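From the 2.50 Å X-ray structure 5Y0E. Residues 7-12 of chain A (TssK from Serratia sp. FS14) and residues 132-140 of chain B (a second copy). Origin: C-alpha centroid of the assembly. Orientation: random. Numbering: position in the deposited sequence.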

# COMPACT_ATOMS: atom_id res chain seq x y z
N VAL A 7 7.07 -28.69 29.21
CA VAL A 7 6.96 -29.60 30.33
C VAL A 7 7.19 -31.03 29.88
O VAL A 7 6.70 -31.43 28.84
CB VAL A 7 5.58 -29.44 30.98
CG1 VAL A 7 5.26 -30.57 31.92
CG2 VAL A 7 5.51 -28.12 31.71
N VAL A 8 7.97 -31.79 30.64
CA VAL A 8 8.20 -33.19 30.31
C VAL A 8 7.23 -34.07 31.08
O VAL A 8 7.37 -34.24 32.29
CB VAL A 8 9.65 -33.60 30.59
CG1 VAL A 8 9.88 -35.00 30.08
CG2 VAL A 8 10.59 -32.63 29.95
N TRP A 9 6.30 -34.67 30.37
CA TRP A 9 5.35 -35.58 30.95
C TRP A 9 5.95 -36.99 30.89
O TRP A 9 6.03 -37.60 29.85
CB TRP A 9 4.05 -35.52 30.19
CG TRP A 9 3.64 -34.14 29.96
CD1 TRP A 9 4.07 -33.31 28.99
CD2 TRP A 9 2.74 -33.38 30.76
NE1 TRP A 9 3.50 -32.10 29.11
CE2 TRP A 9 2.68 -32.11 30.20
CE3 TRP A 9 1.99 -33.65 31.89
CZ2 TRP A 9 1.89 -31.13 30.72
CZ3 TRP A 9 1.21 -32.68 32.39
CH2 TRP A 9 1.16 -31.44 31.82
N THR A 10 6.40 -37.48 32.03
CA THR A 10 6.99 -38.80 32.17
C THR A 10 5.95 -39.79 32.65
O THR A 10 4.85 -39.43 33.06
CB THR A 10 8.17 -38.76 33.13
OG1 THR A 10 7.69 -38.39 34.43
CG2 THR A 10 9.19 -37.75 32.68
N GLU A 11 6.31 -41.06 32.59
CA GLU A 11 5.42 -42.13 33.04
C GLU A 11 5.56 -42.27 34.55
O GLU A 11 6.66 -42.37 35.08
CB GLU A 11 5.76 -43.44 32.34
CG GLU A 11 4.81 -44.55 32.65
CD GLU A 11 3.66 -44.63 31.68
OE1 GLU A 11 3.90 -44.78 30.47
OE2 GLU A 11 2.50 -44.52 32.12
N GLY A 12 4.43 -42.27 35.24
CA GLY A 12 4.45 -42.33 36.69
C GLY A 12 4.71 -41.02 37.38
O GLY A 12 4.83 -41.00 38.61
N ASP B 132 3.32 -43.95 20.14
CA ASP B 132 4.45 -44.16 21.02
C ASP B 132 4.52 -43.07 22.08
O ASP B 132 4.16 -41.92 21.85
CB ASP B 132 5.75 -44.15 20.23
CG ASP B 132 6.05 -45.47 19.57
OD1 ASP B 132 5.11 -46.13 19.08
OD2 ASP B 132 7.24 -45.84 19.54
N ASP B 133 5.02 -43.45 23.25
CA ASP B 133 5.53 -42.45 24.17
C ASP B 133 6.59 -41.64 23.43
O ASP B 133 7.13 -42.06 22.42
CB ASP B 133 6.11 -43.11 25.42
CG ASP B 133 6.36 -42.14 26.56
OD1 ASP B 133 7.22 -41.25 26.42
OD2 ASP B 133 5.71 -42.29 27.62
N LEU B 134 6.88 -40.45 23.93
CA LEU B 134 7.85 -39.60 23.28
C LEU B 134 9.17 -39.51 24.01
O LEU B 134 10.13 -38.99 23.45
CB LEU B 134 7.29 -38.19 23.08
CG LEU B 134 6.36 -38.01 21.88
CD1 LEU B 134 5.00 -38.66 22.07
CD2 LEU B 134 6.21 -36.54 21.57
N ASN B 135 9.26 -40.02 25.24
CA ASN B 135 10.48 -39.94 26.01
C ASN B 135 11.38 -41.14 25.73
O ASN B 135 10.92 -42.21 25.32
CB ASN B 135 10.17 -39.87 27.51
CG ASN B 135 9.26 -38.71 27.87
OD1 ASN B 135 9.07 -37.80 27.08
ND2 ASN B 135 8.71 -38.75 29.07
N ALA B 136 12.68 -40.94 25.94
CA ALA B 136 13.62 -42.05 25.84
C ALA B 136 13.26 -43.15 26.84
O ALA B 136 13.11 -44.32 26.47
CB ALA B 136 15.05 -41.55 26.06
N VAL B 137 13.10 -42.78 28.10
CA VAL B 137 12.59 -43.70 29.11
C VAL B 137 11.06 -43.70 29.03
O VAL B 137 10.43 -42.64 29.01
CB VAL B 137 13.11 -43.33 30.51
CG1 VAL B 137 14.61 -43.07 30.45
CG2 VAL B 137 12.40 -42.13 31.09
N SER B 138 10.47 -44.89 28.94
CA SER B 138 9.03 -45.04 28.78
C SER B 138 8.69 -46.51 28.98
O SER B 138 9.57 -47.35 29.21
CB SER B 138 8.56 -44.58 27.41
OG SER B 138 8.54 -45.68 26.53
N VAL B 139 7.41 -46.84 28.86
CA VAL B 139 6.98 -48.23 28.85
C VAL B 139 5.96 -48.45 27.73
O VAL B 139 4.76 -48.25 27.91
CB VAL B 139 6.47 -48.69 30.24
CG1 VAL B 139 7.54 -48.44 31.31
CG2 VAL B 139 5.17 -47.98 30.65
N GLY B 140 6.43 -48.83 26.55
CA GLY B 140 5.44 -49.14 25.54
C GLY B 140 4.63 -47.95 25.02
O GLY B 140 4.83 -46.80 25.37

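This is a small contact between two copies of TssK, burying 255 Å² over both sides, and it is built from loop rather than from paired strands or packed helices. Its logic is that of a single directed polar anchor with looser packing around it, and walking along chain A shows how few residues carry it.

A:Val7 lies out of reach of the chain B stretch. The contact begins at A:Val8, a buried valine whose CA-to-CB bond points sideways. Its CG1 comes to 4.1 Å from ND2 of B:Asn135, a packing distance, so the methyl lies against the amide without offering it any partner.

The partner comes from the next residue, and it is backbone. The CA-to-CB bond of A:Trp9 points sideways and the end of its side chain leads away from the chain B stretch; NE1 is hydrogen-bonded elsewhere in the structure. ND2 of B:Asn135 donates to O of A:Trp9 at 3.0 Å, with an N-H...O angle of 142°: a good length, though the hydrogen is somewhat off the line. This is the one hydrogen bond across the two stretches. A designer would note the division within the tryptophan: the end of the side chain leads away from this stretch, while the main-chain carbonyl accepts the hydrogen bond.

The CA-to-CB bond of B:Asn135 points toward the chain A stretch, its chi1 is m, and its own backbone N donates to OD1 of B:Asp133 at 2.7 Å and a nearly straight 174°. That short bond two residues back ties the aspartate side chain to the main chain of the very residue that reaches across. Buried as it is, B:Asn135 gives up 61 Å² to the chain A stretch.

A:Thr10 adds packing to the same amide. Its CA is 3.5 Å from ND2 of B:Asn135, and its CG2, with chi1 at p, is 3.8 Å from that nitrogen. The methyl, rather than the hydroxyl, is thus the part of the side chain nearest the amide, and the asparagine end is met by carbon from both A:Val8 and A:Thr10 as well as by the carbonyl of the residue between them.

The CA-to-CB bond of A:Glu11 points toward the chain B stretch, and the residue has the most area covered, 67 Å². Its chi1 is t, but chi2 sits at 91°, between wells. Its OE1 lies 3.4 Å from CG2 of B:Val139, so the carboxylate rests against a methyl. The same OE1 is 4.2 Å from OD2 of B:Asp133, a close approach of like charges that offers no attraction of its own; OE1 has a hydrogen bond elsewhere in the structure. Large buried area and favourable pairing are therefore separate matters here.

A:Gly12 makes no contact. Its phi/psi of 81/3 would jam a CB against the preceding carbonyl O, and nothing of the other stretch lies within 5.5 Å of an ideal CB, so the backbone angles by themselves call for glycine.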